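Local coordinates for O-phospho-L-seryl-tRNA:Cys-tRNA synthase (Methanocaldococcus jannaschii DSM 2661, PDB 5X6B), which probably catalyses the pyridoxal-phosphate-dependent conversion of tRNA-bound O-phosphoserine to cysteine, giving Cys-tRNA in this methanogenic archaeon, at residues M113-T119 with G264-E270; P225-A231 with V244-V250; G367-Y371 with R383-T387. One frame throughout, in Å; residues are numbered along the deposited sequence.

Interaction 1: residues M113-T119 with G264-E270; sequences MDCARPT and GILAFSE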
ATOM      1  N   MET B 113      -0.069  -7.435  23.113  1.00 74.81           N
ATOM      2  CA  MET B 113      -0.165  -8.867  22.863  1.00 72.22           C
ATOM      3  C   MET B 113       1.242  -9.428  22.677  1.00 58.82           C
ATOM      4  O   MET B 113       2.192  -8.674  22.473  1.00 59.09           O
ATOM      5  CB  MET B 113      -1.035  -9.156  21.637  1.00 62.93           C
ATOM      6  CG  MET B 113      -2.484  -8.708  21.777  1.00 63.69           C
ATOM      7  SD  MET B 113      -3.460  -9.725  22.909  1.00 70.06           S
ATOM      8  CE  MET B 113      -3.548 -11.265  22.008  1.00 64.93           C
ATOM      9  N   ASP B 114       1.374 -10.747  22.763  1.00 70.31           N
ATOM     10  CA  ASP B 114       2.685 -11.386  22.690  1.00 79.22           C
ATOM     11  C   ASP B 114       3.263 -11.346  21.280  1.00 70.74           C
ATOM     12  O   ASP B 114       4.437 -11.027  21.092  1.00 66.50           O
ATOM     13  CB  ASP B 114       2.602 -12.838  23.173  1.00 80.41           C
ATOM     14  CG  ASP B 114       2.404 -12.948  24.674  1.00 84.93           C
ATOM     15  OD1 ASP B 114       2.851 -12.038  25.408  1.00 76.20           O
ATOM     16  OD2 ASP B 114       1.802 -13.950  25.118  1.00 85.34           O
ATOM     17  N   CYS B 115       2.433 -11.674  20.295  1.00 60.86           N
ATOM     18  CA  CYS B 115       2.895 -11.812  18.921  1.00 58.85           C
ATOM     19  C   CYS B 115       1.928 -11.144  17.955  1.00 63.35           C
ATOM     20  O   CYS B 115       0.800 -10.818  18.324  1.00 61.95           O
ATOM     21  CB  CYS B 115       3.046 -13.288  18.552  1.00 77.61           C
ATOM     22  SG  CYS B 115       3.788 -14.330  19.826  1.00 80.83           S
ATOM     23  N   ALA B 116       2.370 -10.957  16.716  1.00 67.80           N
ATOM     24  CA  ALA B 116       1.527 -10.380  15.676  1.00 60.13           C
ATOM     25  C   ALA B 116       1.944 -10.866  14.291  1.00 56.01           C
ATOM     26  O   ALA B 116       3.110 -11.177  14.062  1.00 62.17           O
ATOM     27  CB  ALA B 116       1.571  -8.858  15.737  1.00 62.80           C
ATOM     28  N   ARG B 117       0.984 -10.935  13.374  1.00 58.94           N
ATOM     29  CA  ARG B 117       1.263 -11.303  11.989  1.00 64.26           C
ATOM     30  C   ARG B 117       0.450 -10.439  11.030  1.00 62.96           C
ATOM     31  O   ARG B 117      -0.700 -10.103  11.316  1.00 65.41           O
ATOM     32  CB  ARG B 117       0.959 -12.786  11.740  1.00 57.25           C
ATOM     33  CG  ARG B 117       1.974 -13.757  12.328  1.00 59.26           C
ATOM     34  CD  ARG B 117       3.329 -13.631  11.654  1.00 61.92           C
ATOM     35  NE  ARG B 117       4.290 -14.626  12.126  1.00 57.69           N
ATOM     36  CZ  ARG B 117       5.136 -14.439  13.137  1.00 59.44           C
ATOM     37  NH1 ARG B 117       5.145 -13.293  13.805  1.00 52.98           N
ATOM     38  NH2 ARG B 117       5.976 -15.402  13.487  1.00 69.94           N
ATOM     39  N   PRO B 118       1.049 -10.072   9.888  1.00 57.19           N
ATOM     40  CA  PRO B 118       0.339  -9.313   8.856  1.00 58.60           C
ATOM     41  C   PRO B 118      -0.635 -10.192   8.089  1.00 57.53           C
ATOM     42  O   PRO B 118      -0.325 -11.345   7.802  1.00 63.10           O
ATOM     43  CB  PRO B 118       1.462  -8.822   7.946  1.00 57.60           C
ATOM     44  CG  PRO B 118       2.528  -9.848   8.104  1.00 73.01           C
ATOM     45  CD  PRO B 118       2.460 -10.297   9.533  1.00 59.51           C
ATOM     46  N   THR B 119      -1.802  -9.646   7.768  1.00 54.09           N
ATOM     47  CA  THR B 119      -2.826 -10.376   7.035  1.00 50.84           C
ATOM     48  C   THR B 119      -3.391  -9.521   5.908  1.00 44.48           C
ATOM     49  O   THR B 119      -3.064  -8.343   5.789  1.00 66.28           O
ATOM     50  CB  THR B 119      -3.987 -10.811   7.953  1.00 59.25           C
ATOM     51  OG1 THR B 119      -4.591  -9.652   8.542  1.00 62.17           O
ATOM     52  CG2 THR B 119      -3.486 -11.731   9.055  1.00 60.63           C
ATOM     53  N   GLY B 264      -4.199  -6.030   7.283  1.00 48.65           N
ATOM     54  CA  GLY B 264      -4.742  -6.222   8.610  1.00 54.52           C
ATOM     55  C   GLY B 264      -3.698  -6.832   9.519  1.00 58.56           C
ATOM     56  O   GLY B 264      -2.568  -7.080   9.100  1.00 56.64           O
ATOM     57  N   ILE B 265      -4.071  -7.069  10.770  1.00 54.97           N
ATOM     58  CA  ILE B 265      -3.145  -7.627  11.744  1.00 56.26           C
ATOM     59  C   ILE B 265      -3.815  -8.746  12.520  1.00 59.54           C
ATOM     60  O   ILE B 265      -4.991  -8.647  12.873  1.00 61.83           O
ATOM     61  CB  ILE B 265      -2.633  -6.547  12.725  1.00 57.74           C
ATOM     62  CG1 ILE B 265      -1.789  -5.514  11.986  1.00 47.29           C
ATOM     63  CG2 ILE B 265      -1.800  -7.167  13.839  1.00 53.29           C
ATOM     64  CD1 ILE B 265      -0.532  -6.092  11.382  1.00 55.96           C
ATOM     65  N   LEU B 266      -3.076  -9.825  12.754  1.00 58.72           N
ATOM     66  CA  LEU B 266      -3.509 -10.860  13.679  1.00 47.43           C
ATOM     67  C   LEU B 266      -2.534 -10.891  14.840  1.00 49.09           C
ATOM     68  O   LEU B 266      -1.357 -11.198  14.663  1.00 48.51           O
ATOM     69  CB  LEU B 266      -3.585 -12.227  12.997  1.00 46.21           C
ATOM     70  CG  LEU B 266      -3.896 -13.435  13.891  1.00 57.25           C
ATOM     71  CD1 LEU B 266      -5.213 -13.247  14.634  1.00 55.15           C
ATOM     72  CD2 LEU B 266      -3.927 -14.721  13.076  1.00 57.24           C
ATOM     73  N   ALA B 267      -3.018 -10.539  16.025  1.00 48.32           N
ATOM     74  CA  ALA B 267      -2.192 -10.593  17.221  1.00 59.83           C
ATOM     75  C   ALA B 267      -2.615 -11.786  18.060  1.00 56.97           C
ATOM     76  O   ALA B 267      -3.792 -12.145  18.084  1.00 51.53           O
ATOM     77  CB  ALA B 267      -2.304  -9.305  18.016  1.00 50.78           C
ATOM     78  N   PHE B 268      -1.658 -12.405  18.743  1.00 60.93           N
ATOM     79  CA  PHE B 268      -1.943 -13.627  19.488  1.00 67.13           C
ATOM     80  C   PHE B 268      -0.915 -13.909  20.580  1.00 65.91           C
ATOM     81  O   PHE B 268       0.221 -13.437  20.523  1.00 55.73           O
ATOM     82  CB  PHE B 268      -2.031 -14.821  18.529  1.00 62.33           C
ATOM     83  CG  PHE B 268      -0.814 -14.998  17.656  1.00 72.32           C
ATOM     84  CD1 PHE B 268       0.248 -15.788  18.073  1.00 75.13           C
ATOM     85  CD2 PHE B 268      -0.738 -14.387  16.414  1.00 65.47           C
ATOM     86  CE1 PHE B 268       1.362 -15.958  17.272  1.00 76.78           C
ATOM     87  CE2 PHE B 268       0.378 -14.551  15.609  1.00 64.07           C
ATOM     88  CZ  PHE B 268       1.428 -15.338  16.040  1.00 74.47           C
ATOM     89  N   SER B 269      -1.331 -14.690  21.572  1.00 75.91           N
ATOM     90  CA  SER B 269      -0.471 -15.050  22.693  1.00 74.91           C
ATOM     91  C   SER B 269       0.532 -16.130  22.305  1.00 81.86           C
ATOM     92  O   SER B 269       0.279 -16.922  21.393  1.00 70.59           O
ATOM     93  CB  SER B 269      -1.314 -15.534  23.872  1.00 85.48           C
ATOM     94  OG  SER B 269      -2.032 -16.709  23.532  1.00 77.72           O
ATOM     95  N   GLU B 270       1.660 -16.165  23.013  1.00 70.84           N
ATOM     96  CA  GLU B 270       2.688 -17.182  22.795  1.00 72.49           C
ATOM     97  C   GLU B 270       2.118 -18.598  22.886  1.00 79.47           C
ATOM     98  O   GLU B 270       2.604 -19.517  22.225  1.00 88.10           O
ATOM     99  CB  GLU B 270       3.826 -17.010  23.807  1.00 62.47           C
ATOM    100  CG  GLU B 270       4.935 -18.059  23.714  1.00 87.30           C
ATOM    101  CD  GLU B 270       5.761 -17.950  22.440  1.00 94.72           C
ATOM    102  OE1 GLU B 270       5.613 -16.947  21.709  1.00115.90           O
ATOM    103  OE2 GLU B 270       6.566 -18.868  22.170  1.00 87.60           O
TER
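On one face of the F268 ring lies C115, its CB 3.7 Å from the ring centroid and 25° off the normal, a CH-pi contact shifted toward the rim. R117 reaches the same ring at its edge, CG lying in the ring plane 3.7 Å from F268 CE2. Both strands belong to the seven-stranded mixed sheet characteristic of the large domain of fold-type I pyridoxal-phosphate enzymes: 264-268 runs antiparallel to both neighbours, and 115-119 is the outermost strand on that side within this chain. C115 SG stands obliquely to the F268 ring, 4.7 Å from the centroid, a Cys sulfur-aromatic contact. F268 swings its ring toward strand 115-119 because CG sits between its backbone N and carbonyl carbon (chi1 55°). The strand axes lie 4.5 Å apart at 153°. C115 with F268 and R117 with L266 are hydrogen-bonded pairs, each closed by two backbone bonds, and T119 N donates to G264 O. A116 with A267 and P118 with I265 are the non-hydrogen-bonded pairs; their side chains take the other face, where A116, P118 and A267 meet helix 100-111. M113 extends this apolar layer, its CG 3.8 Å from A267 CB. The guanidinium of R117 turns from the ring: NH1 donates to A116 O, and NH2 forms a salt bridge with E287. Just before C115, the carboxylate of D114 divides its work, OD1 in a salt bridge with K242 and OD2 accepting from E270 N at 3.1 Å.

Interaction 2: residues P225-A231 with V244-V250; sequences PFLLNCA and VKADFIV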
ATOM      1  N   PRO B 225     -10.641 -20.732  23.796  1.00 73.22           N
ATOM      2  CA  PRO B 225      -9.930 -19.641  23.117  1.00 65.57           C
ATOM      3  C   PRO B 225     -10.836 -18.466  22.745  1.00 63.74           C
ATOM      4  O   PRO B 225     -11.952 -18.666  22.253  1.00 49.70           O
ATOM      5  CB  PRO B 225      -9.375 -20.317  21.862  1.00 78.32           C
ATOM      6  CG  PRO B 225      -9.191 -21.739  22.266  1.00 75.75           C
ATOM      7  CD  PRO B 225     -10.328 -22.045  23.200  1.00 62.91           C
ATOM      8  N   PHE B 226     -10.340 -17.253  22.985  1.00 67.55           N
ATOM      9  CA  PHE B 226     -11.116 -16.033  22.789  1.00 59.94           C
ATOM     10  C   PHE B 226     -10.490 -15.133  21.719  1.00 67.81           C
ATOM     11  O   PHE B 226      -9.369 -14.635  21.874  1.00 44.32           O
ATOM     12  CB  PHE B 226     -11.245 -15.286  24.123  1.00 62.79           C
ATOM     13  CG  PHE B 226     -11.995 -13.977  24.038  1.00 59.77           C
ATOM     14  CD1 PHE B 226     -13.139 -13.858  23.266  1.00 58.30           C
ATOM     15  CD2 PHE B 226     -11.577 -12.878  24.776  1.00 62.10           C
ATOM     16  CE1 PHE B 226     -13.833 -12.659  23.201  1.00 59.02           C
ATOM     17  CE2 PHE B 226     -12.271 -11.678  24.723  1.00 55.84           C
ATOM     18  CZ  PHE B 226     -13.400 -11.569  23.934  1.00 49.13           C
ATOM     19  N   LEU B 227     -11.225 -14.945  20.626  1.00 56.96           N
ATOM     20  CA  LEU B 227     -10.830 -14.013  19.575  1.00 65.22           C
ATOM     21  C   LEU B 227     -11.673 -12.744  19.634  1.00 61.29           C
ATOM     22  O   LEU B 227     -12.898 -12.790  19.498  1.00 60.08           O
ATOM     23  CB  LEU B 227     -10.961 -14.660  18.194  1.00 66.90           C
ATOM     24  CG  LEU B 227     -11.001 -13.693  17.006  1.00 64.66           C
ATOM     25  CD1 LEU B 227      -9.676 -12.974  16.839  1.00 67.01           C
ATOM     26  CD2 LEU B 227     -11.381 -14.419  15.729  1.00 73.34           C
ATOM     27  N   LEU B 228     -11.010 -11.611  19.839  1.00 70.66           N
ATOM     28  CA  LEU B 228     -11.683 -10.316  19.843  1.00 62.58           C
ATOM     29  C   LEU B 228     -11.553  -9.648  18.476  1.00 52.86           C
ATOM     30  O   LEU B 228     -10.447  -9.310  18.045  1.00 47.28           O
ATOM     31  CB  LEU B 228     -11.105  -9.418  20.940  1.00 53.80           C
ATOM     32  CG  LEU B 228     -11.702  -8.020  21.117  1.00 56.34           C
ATOM     33  CD1 LEU B 228     -13.186  -8.079  21.443  1.00 51.37           C
ATOM     34  CD2 LEU B 228     -10.943  -7.258  22.187  1.00 46.10           C
ATOM     35  N   ASN B 229     -12.677  -9.483  17.785  1.00 47.54           N
ATOM     36  CA  ASN B 229     -12.668  -8.827  16.481  1.00 48.86           C
ATOM     37  C   ASN B 229     -12.515  -7.324  16.629  1.00 59.51           C
ATOM     38  O   ASN B 229     -13.498  -6.600  16.783  1.00 63.20           O
ATOM     39  CB  ASN B 229     -13.942  -9.133  15.697  1.00 48.03           C
ATOM     40  CG  ASN B 229     -13.928  -8.522  14.309  1.00 51.73           C
ATOM     41  OD1 ASN B 229     -12.892  -8.058  13.836  1.00 54.88           O
ATOM     42  ND2 ASN B 229     -15.082  -8.511  13.652  1.00 57.81           N
ATOM     43  N   CYS B 230     -11.276  -6.858  16.567  1.00 55.19           N
ATOM     44  CA  CYS B 230     -10.990  -5.450  16.754  1.00 56.57           C
ATOM     45  C   CYS B 230     -10.966  -4.666  15.450  1.00 58.06           C
ATOM     46  O   CYS B 230     -10.369  -3.589  15.374  1.00 55.61           O
ATOM     47  CB  CYS B 230      -9.670  -5.288  17.485  1.00 61.89           C
ATOM     48  SG  CYS B 230      -9.779  -5.748  19.211  1.00 64.30           S
ATOM     49  N   ALA B 231     -11.601  -5.214  14.421  1.00 57.85           N
ATOM     50  CA  ALA B 231     -11.972  -4.406  13.276  1.00 58.93           C
ATOM     51  C   ALA B 231     -12.836  -3.298  13.847  1.00 70.12           C
ATOM     52  O   ALA B 231     -13.695  -3.573  14.683  1.00 95.60           O
ATOM     53  CB  ALA B 231     -12.727  -5.219  12.236  1.00 45.22           C
ATOM     54  N   VAL B 244      -8.123  -7.447  28.575  1.00 63.18           N
ATOM     55  CA  VAL B 244      -9.390  -8.068  28.204  1.00 71.04           C
ATOM     56  C   VAL B 244      -9.204  -9.575  28.055  1.00 68.30           C
ATOM     57  O   VAL B 244     -10.118 -10.285  27.632  1.00 65.52           O
ATOM     58  CB  VAL B 244      -9.962  -7.483  26.900  1.00 64.98           C
ATOM     59  CG1 VAL B 244     -10.180  -5.988  27.049  1.00 56.27           C
ATOM     60  CG2 VAL B 244      -9.043  -7.779  25.731  1.00 69.18           C
ATOM     61  N   LYS B 245      -8.009 -10.046  28.414  1.00 71.14           N
ATOM     62  CA  LYS B 245      -7.667 -11.468  28.406  1.00 80.61           C
ATOM     63  C   LYS B 245      -7.952 -12.120  27.059  1.00 80.60           C
ATOM     64  O   LYS B 245      -8.368 -13.276  26.989  1.00 70.82           O
ATOM     65  CB  LYS B 245      -8.413 -12.198  29.527  1.00 68.47           C
ATOM     66  CG  LYS B 245      -7.868 -11.882  30.917  1.00 80.08           C
ATOM     67  CD  LYS B 245      -8.846 -12.250  32.025  1.00 79.28           C
ATOM     68  CE  LYS B 245      -8.199 -12.099  33.399  1.00 54.20           C
ATOM     69  NZ  LYS B 245      -6.714 -12.256  33.345  1.00 71.56           N
ATOM     70  N   ALA B 246      -7.722 -11.368  25.989  1.00 78.93           N
ATOM     71  CA  ALA B 246      -7.922 -11.886  24.644  1.00 75.35           C
ATOM     72  C   ALA B 246      -6.776 -12.813  24.253  1.00 62.53           C
ATOM     73  O   ALA B 246      -5.610 -12.550  24.563  1.00 58.61           O
ATOM     74  CB  ALA B 246      -8.052 -10.744  23.647  1.00 64.78           C
ATOM     75  N   ASP B 247      -7.117 -13.907  23.585  1.00 54.25           N
ATOM     76  CA  ASP B 247      -6.116 -14.843  23.090  1.00 67.16           C
ATOM     77  C   ASP B 247      -5.684 -14.412  21.700  1.00 70.04           C
ATOM     78  O   ASP B 247      -4.504 -14.470  21.347  1.00 64.37           O
ATOM     79  CB  ASP B 247      -6.676 -16.263  23.067  1.00 68.93           C
ATOM     80  CG  ASP B 247      -7.099 -16.739  24.440  1.00 68.39           C
ATOM     81  OD1 ASP B 247      -6.293 -16.622  25.391  1.00 73.51           O
ATOM     82  OD2 ASP B 247      -8.255 -17.189  24.573  1.00 60.23           O
ATOM     83  N   PHE B 248      -6.661 -13.968  20.920  1.00 66.44           N
ATOM     84  CA  PHE B 248      -6.412 -13.469  19.580  1.00 67.18           C
ATOM     85  C   PHE B 248      -7.052 -12.102  19.374  1.00 69.52           C
ATOM     86  O   PHE B 248      -8.101 -11.796  19.945  1.00 61.50           O
ATOM     87  CB  PHE B 248      -6.945 -14.445  18.534  1.00 69.91           C
ATOM     88  CG  PHE B 248      -6.541 -15.864  18.770  1.00 72.04           C
ATOM     89  CD1 PHE B 248      -5.272 -16.299  18.432  1.00 74.96           C
ATOM     90  CD2 PHE B 248      -7.435 -16.771  19.314  1.00 72.23           C
ATOM     91  CE1 PHE B 248      -4.898 -17.610  18.645  1.00 75.60           C
ATOM     92  CE2 PHE B 248      -7.067 -18.081  19.528  1.00 68.81           C
ATOM     93  CZ  PHE B 248      -5.795 -18.501  19.192  1.00 63.68           C
ATOM     94  N   ILE B 249      -6.405 -11.286  18.551  1.00 66.27           N
ATOM     95  CA  ILE B 249      -6.973 -10.021  18.116  1.00 55.65           C
ATOM     96  C   ILE B 249      -6.759  -9.852  16.621  1.00 58.43           C
ATOM     97  O   ILE B 249      -5.635  -9.968  16.126  1.00 50.46           O
ATOM     98  CB  ILE B 249      -6.351  -8.825  18.854  1.00 58.86           C
ATOM     99  CG1 ILE B 249      -6.730  -8.848  20.332  1.00 58.88           C
ATOM    100  CG2 ILE B 249      -6.803  -7.516  18.220  1.00 69.87           C
ATOM    101  CD1 ILE B 249      -6.070  -7.768  21.136  1.00 51.82           C
ATOM    102  N   VAL B 250      -7.839  -9.594  15.895  1.00 53.95           N
ATOM    103  CA  VAL B 250      -7.714  -9.234  14.494  1.00 55.65           C
ATOM    104  C   VAL B 250      -7.962  -7.739  14.317  1.00 66.47           C
ATOM    105  O   VAL B 250      -8.870  -7.164  14.921  1.00 57.64           O
ATOM    106  CB  VAL B 250      -8.674 -10.040  13.601  1.00 54.41           C
ATOM    107  CG1 VAL B 250      -8.274 -11.511  13.600  1.00 44.47           C
ATOM    108  CG2 VAL B 250     -10.114  -9.862  14.056  1.00 44.93           C
TER
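F226 and L228 of 225-231 bond in turn with D247, F248 and V250 of 244-250, the pattern of parallel neighbours; the strand axes are 4.7 Å apart at 21°. F226 O accepts from both D247 N and F248 N, each at 2.9 Å. L228 N donates to F248 O, and farther along V250 N to L228 O and C230 N to V250 O are weak. At the entry to the pair a side chain joins the backbone: D247 OD2 uses its anti lone pair to accept from F226 N at 2.6 Å. L227, N229, F248 and V250 point to one face of the sheet. There the L227 side chain crosses that of F248 at about a right angle, its CD1 3.5 Å from F248 CB and also touching V250 CG1. L228 and I249 point to the other face; C230 SG lies 3.6 Å from I249 CG2, and V244 CG2 meets L228 CD2. The carbonyls of V244 and K245 come to the edge of the F226 ring. N229 OD1 accepts from A231 N, closing an Asx turn, while N229 ND2 bonds N1 of the pyridoxal-phosphate lysine at position 255, so N229 ties this strand to the cofactor ring. Helix 122-132 covers the L227, N229 and F248 face, helix 212-221 packs on F226 and V244, and strand 194-200 flanks 226-229 on the side away from strand 248-252.

Interaction 3: residues G367-Y371 with R383-T387; sequences GFFFY and RAGVT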
ATOM      1  N   GLY B 367     -37.009   8.726  -3.062  1.00 74.15           N
ATOM      2  CA  GLY B 367     -36.070   7.942  -2.281  1.00 75.47           C
ATOM      3  C   GLY B 367     -34.632   8.069  -2.738  1.00 81.96           C
ATOM      4  O   GLY B 367     -33.704   7.798  -1.974  1.00 95.84           O
ATOM      5  N   PHE B 368     -34.440   8.464  -3.990  1.00 82.50           N
ATOM      6  CA  PHE B 368     -33.108   8.804  -4.475  1.00 84.43           C
ATOM      7  C   PHE B 368     -32.810  10.258  -4.149  1.00 81.88           C
ATOM      8  O   PHE B 368     -31.662  10.701  -4.233  1.00 90.85           O
ATOM      9  CB  PHE B 368     -32.988   8.570  -5.982  1.00 80.64           C
ATOM     10  CG  PHE B 368     -32.834   7.128  -6.366  1.00 86.96           C
ATOM     11  CD1 PHE B 368     -32.389   6.196  -5.448  1.00 89.49           C
ATOM     12  CD2 PHE B 368     -33.133   6.706  -7.651  1.00 94.03           C
ATOM     13  CE1 PHE B 368     -32.247   4.864  -5.802  1.00 91.30           C
ATOM     14  CE2 PHE B 368     -32.993   5.380  -8.011  1.00 97.99           C
ATOM     15  CZ  PHE B 368     -32.551   4.457  -7.083  1.00 90.67           C
ATOM     16  N   PHE B 369     -33.858  10.990  -3.774  1.00 65.50           N
ATOM     17  CA  PHE B 369     -33.784  12.434  -3.583  1.00 77.22           C
ATOM     18  C   PHE B 369     -32.677  12.836  -2.614  1.00 73.93           C
ATOM     19  O   PHE B 369     -31.971  13.815  -2.839  1.00 73.81           O
ATOM     20  CB  PHE B 369     -35.130  12.972  -3.085  1.00 67.56           C
ATOM     21  CG  PHE B 369     -35.295  12.908  -1.593  1.00 65.55           C
ATOM     22  CD1 PHE B 369     -35.071  14.028  -0.806  1.00 76.15           C
ATOM     23  CD2 PHE B 369     -35.648  11.720  -0.973  1.00 73.42           C
ATOM     24  CE1 PHE B 369     -35.207  13.968   0.569  1.00 67.00           C
ATOM     25  CE2 PHE B 369     -35.788  11.655   0.401  1.00 72.58           C
ATOM     26  CZ  PHE B 369     -35.569  12.780   1.173  1.00 76.04           C
ATOM     27  N   PHE B 370     -32.526  12.068  -1.541  1.00 70.53           N
ATOM     28  CA  PHE B 370     -31.573  12.399  -0.497  1.00 67.24           C
ATOM     29  C   PHE B 370     -30.156  12.251  -1.031  1.00 72.34           C
ATOM     30  O   PHE B 370     -29.307  13.119  -0.821  1.00 73.66           O
ATOM     31  CB  PHE B 370     -31.798  11.514   0.730  1.00 55.48           C
ATOM     32  CG  PHE B 370     -31.028  11.948   1.942  1.00 63.01           C
ATOM     33  CD1 PHE B 370     -31.292  13.168   2.545  1.00 64.03           C
ATOM     34  CD2 PHE B 370     -30.053  11.131   2.491  1.00 63.67           C
ATOM     35  CE1 PHE B 370     -30.585  13.572   3.665  1.00 55.65           C
ATOM     36  CE2 PHE B 370     -29.346  11.525   3.613  1.00 58.74           C
ATOM     37  CZ  PHE B 370     -29.613  12.750   4.202  1.00 53.56           C
ATOM     38  N   TYR B 371     -29.915  11.157  -1.745  1.00 61.78           N
ATOM     39  CA  TYR B 371     -28.621  10.917  -2.369  1.00 70.34           C
ATOM     40  C   TYR B 371     -28.274  12.014  -3.373  1.00 70.13           C
ATOM     41  O   TYR B 371     -27.131  12.457  -3.450  1.00 60.16           O
ATOM     42  CB  TYR B 371     -28.614   9.553  -3.057  1.00 62.52           C
ATOM     43  CG  TYR B 371     -27.317   9.210  -3.755  1.00 68.62           C
ATOM     44  CD1 TYR B 371     -26.285   8.579  -3.073  1.00 57.59           C
ATOM     45  CD2 TYR B 371     -27.129   9.509  -5.102  1.00 64.19           C
ATOM     46  CE1 TYR B 371     -25.101   8.258  -3.709  1.00 65.37           C
ATOM     47  CE2 TYR B 371     -25.949   9.194  -5.745  1.00 59.81           C
ATOM     48  CZ  TYR B 371     -24.940   8.567  -5.045  1.00 68.49           C
ATOM     49  OH  TYR B 371     -23.764   8.248  -5.682  1.00 83.64           O
ATOM     50  N   ARG B 383     -25.861   5.231   1.004  1.00 73.20           N
ATOM     51  CA  ARG B 383     -26.469   4.403  -0.034  1.00 73.57           C
ATOM     52  C   ARG B 383     -27.671   5.096  -0.661  1.00 69.93           C
ATOM     53  O   ARG B 383     -28.524   5.631   0.044  1.00 85.01           O
ATOM     54  CB  ARG B 383     -26.888   3.049   0.533  1.00 76.34           C
ATOM     55  CG  ARG B 383     -25.727   2.168   0.952  1.00102.31           C
ATOM     56  CD  ARG B 383     -26.226   0.820   1.434  1.00 94.92           C
ATOM     57  NE  ARG B 383     -27.084   0.183   0.440  1.00 83.51           N
ATOM     58  CZ  ARG B 383     -27.750  -0.948   0.645  1.00108.22           C
ATOM     59  NH1 ARG B 383     -27.658  -1.572   1.811  1.00108.35           N
ATOM     60  NH2 ARG B 383     -28.509  -1.454  -0.319  1.00103.65           N
ATOM     61  N   ALA B 384     -27.730   5.094  -1.987  1.00 63.56           N
ATOM     62  CA  ALA B 384     -28.860   5.685  -2.690  1.00 73.79           C
ATOM     63  C   ALA B 384     -30.108   4.837  -2.470  1.00 75.56           C
ATOM     64  O   ALA B 384     -30.011   3.625  -2.278  1.00 73.86           O
ATOM     65  CB  ALA B 384     -28.554   5.821  -4.176  1.00 67.60           C
ATOM     66  N   GLY B 385     -31.272   5.481  -2.477  1.00 74.74           N
ATOM     67  CA  GLY B 385     -32.537   4.776  -2.366  1.00 81.80           C
ATOM     68  C   GLY B 385     -33.019   4.481  -0.957  1.00 86.00           C
ATOM     69  O   GLY B 385     -34.193   4.174  -0.754  1.00 94.22           O
ATOM     70  N   VAL B 386     -32.123   4.568   0.019  1.00 79.04           N
ATOM     71  CA  VAL B 386     -32.485   4.269   1.400  1.00 80.91           C
ATOM     72  C   VAL B 386     -32.875   5.536   2.156  1.00 77.05           C
ATOM     73  O   VAL B 386     -32.125   6.506   2.164  1.00 82.04           O
ATOM     74  CB  VAL B 386     -31.334   3.578   2.147  1.00 80.62           C
ATOM     75  CG1 VAL B 386     -31.802   3.112   3.508  1.00 74.59           C
ATOM     76  CG2 VAL B 386     -30.800   2.408   1.338  1.00 74.76           C
ATOM     77  N   THR B 387     -34.047   5.528   2.789  1.00 91.68           N
ATOM     78  CA  THR B 387     -34.513   6.700   3.533  1.00 88.75           C
ATOM     79  C   THR B 387     -34.995   6.355   4.946  1.00 82.71           C
ATOM     80  O   THR B 387     -35.084   7.225   5.807  1.00 89.83           O
ATOM     81  CB  THR B 387     -35.648   7.436   2.775  1.00 77.41           C
ATOM     82  OG1 THR B 387     -36.726   6.532   2.510  1.00 98.20           O
ATOM     83  CG2 THR B 387     -35.134   8.003   1.460  1.00 71.71           C
TER
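Y371 and A384 meet ring face to methyl: A384 CB lies 3.9 Å from the centroid of the Y371 ring and 24° off its normal, a CH-pi contact offset toward the rim, with Y371 CG the nearest atom. The tyrosine ring is carried there with CG anti to the backbone N (chi1 179°), extended from helix 369-375. F368 is turned differently against the same loop. Its ring presents an edge, and G385 N lies in the ring plane 3.3 Å from F368 CD1; the same CD1 atom is 4.1 Å from A384 CB. A384 thus touches the face of one ring and, more loosely, the ring of F368. The third approach is aliphatic: the T387 and F369 side chains cross at about a right angle, T387 CG2 lying 3.9 Å from F369 CE2 and also 3.7 Å from G367 O. F370 CB covers one face of the F369 ring. R383 to V386 form a type II beta turn, in which G385 takes the third position with positive phi (86°), the conformation glycine suits well. G367 also has positive phi, and its carbonyl O receives a CA-H...O contact from G385 CA at 3.3 Å. T387 is anchored at its polar end by D357, while helix 354-360 also packs on F369 and F370. The contact therefore joins the N-terminal part of helix 369-375 to the loop leading to strand 389-392. Its clear interactions are ring and methyl contacts and a CA-H...O approach, so the fit of the turn against the rings probably matters most here.

Interactions 1 and 2 are neighbours in one sheet, their centres about 10 Å apart. Strand 248-252 is followed in the chain by 264-268 and lies beside it, with A267 N probably bonded to I249 O and S269 N to D247 O. Together they run from the outermost strand 115-119 to 226-229, and interaction 2 is nested within the chain loop that interaction 1 closes. Interaction 3 comes later, on the opposite side of the chain's centre, its centre about 40 Å and about 37 Å from those of interactions 1 and 2. The first two join four of the sheet's seven strands, from which N229 bonds the cofactor ring; the third joins helix 369-375 to a loop away from that sheet.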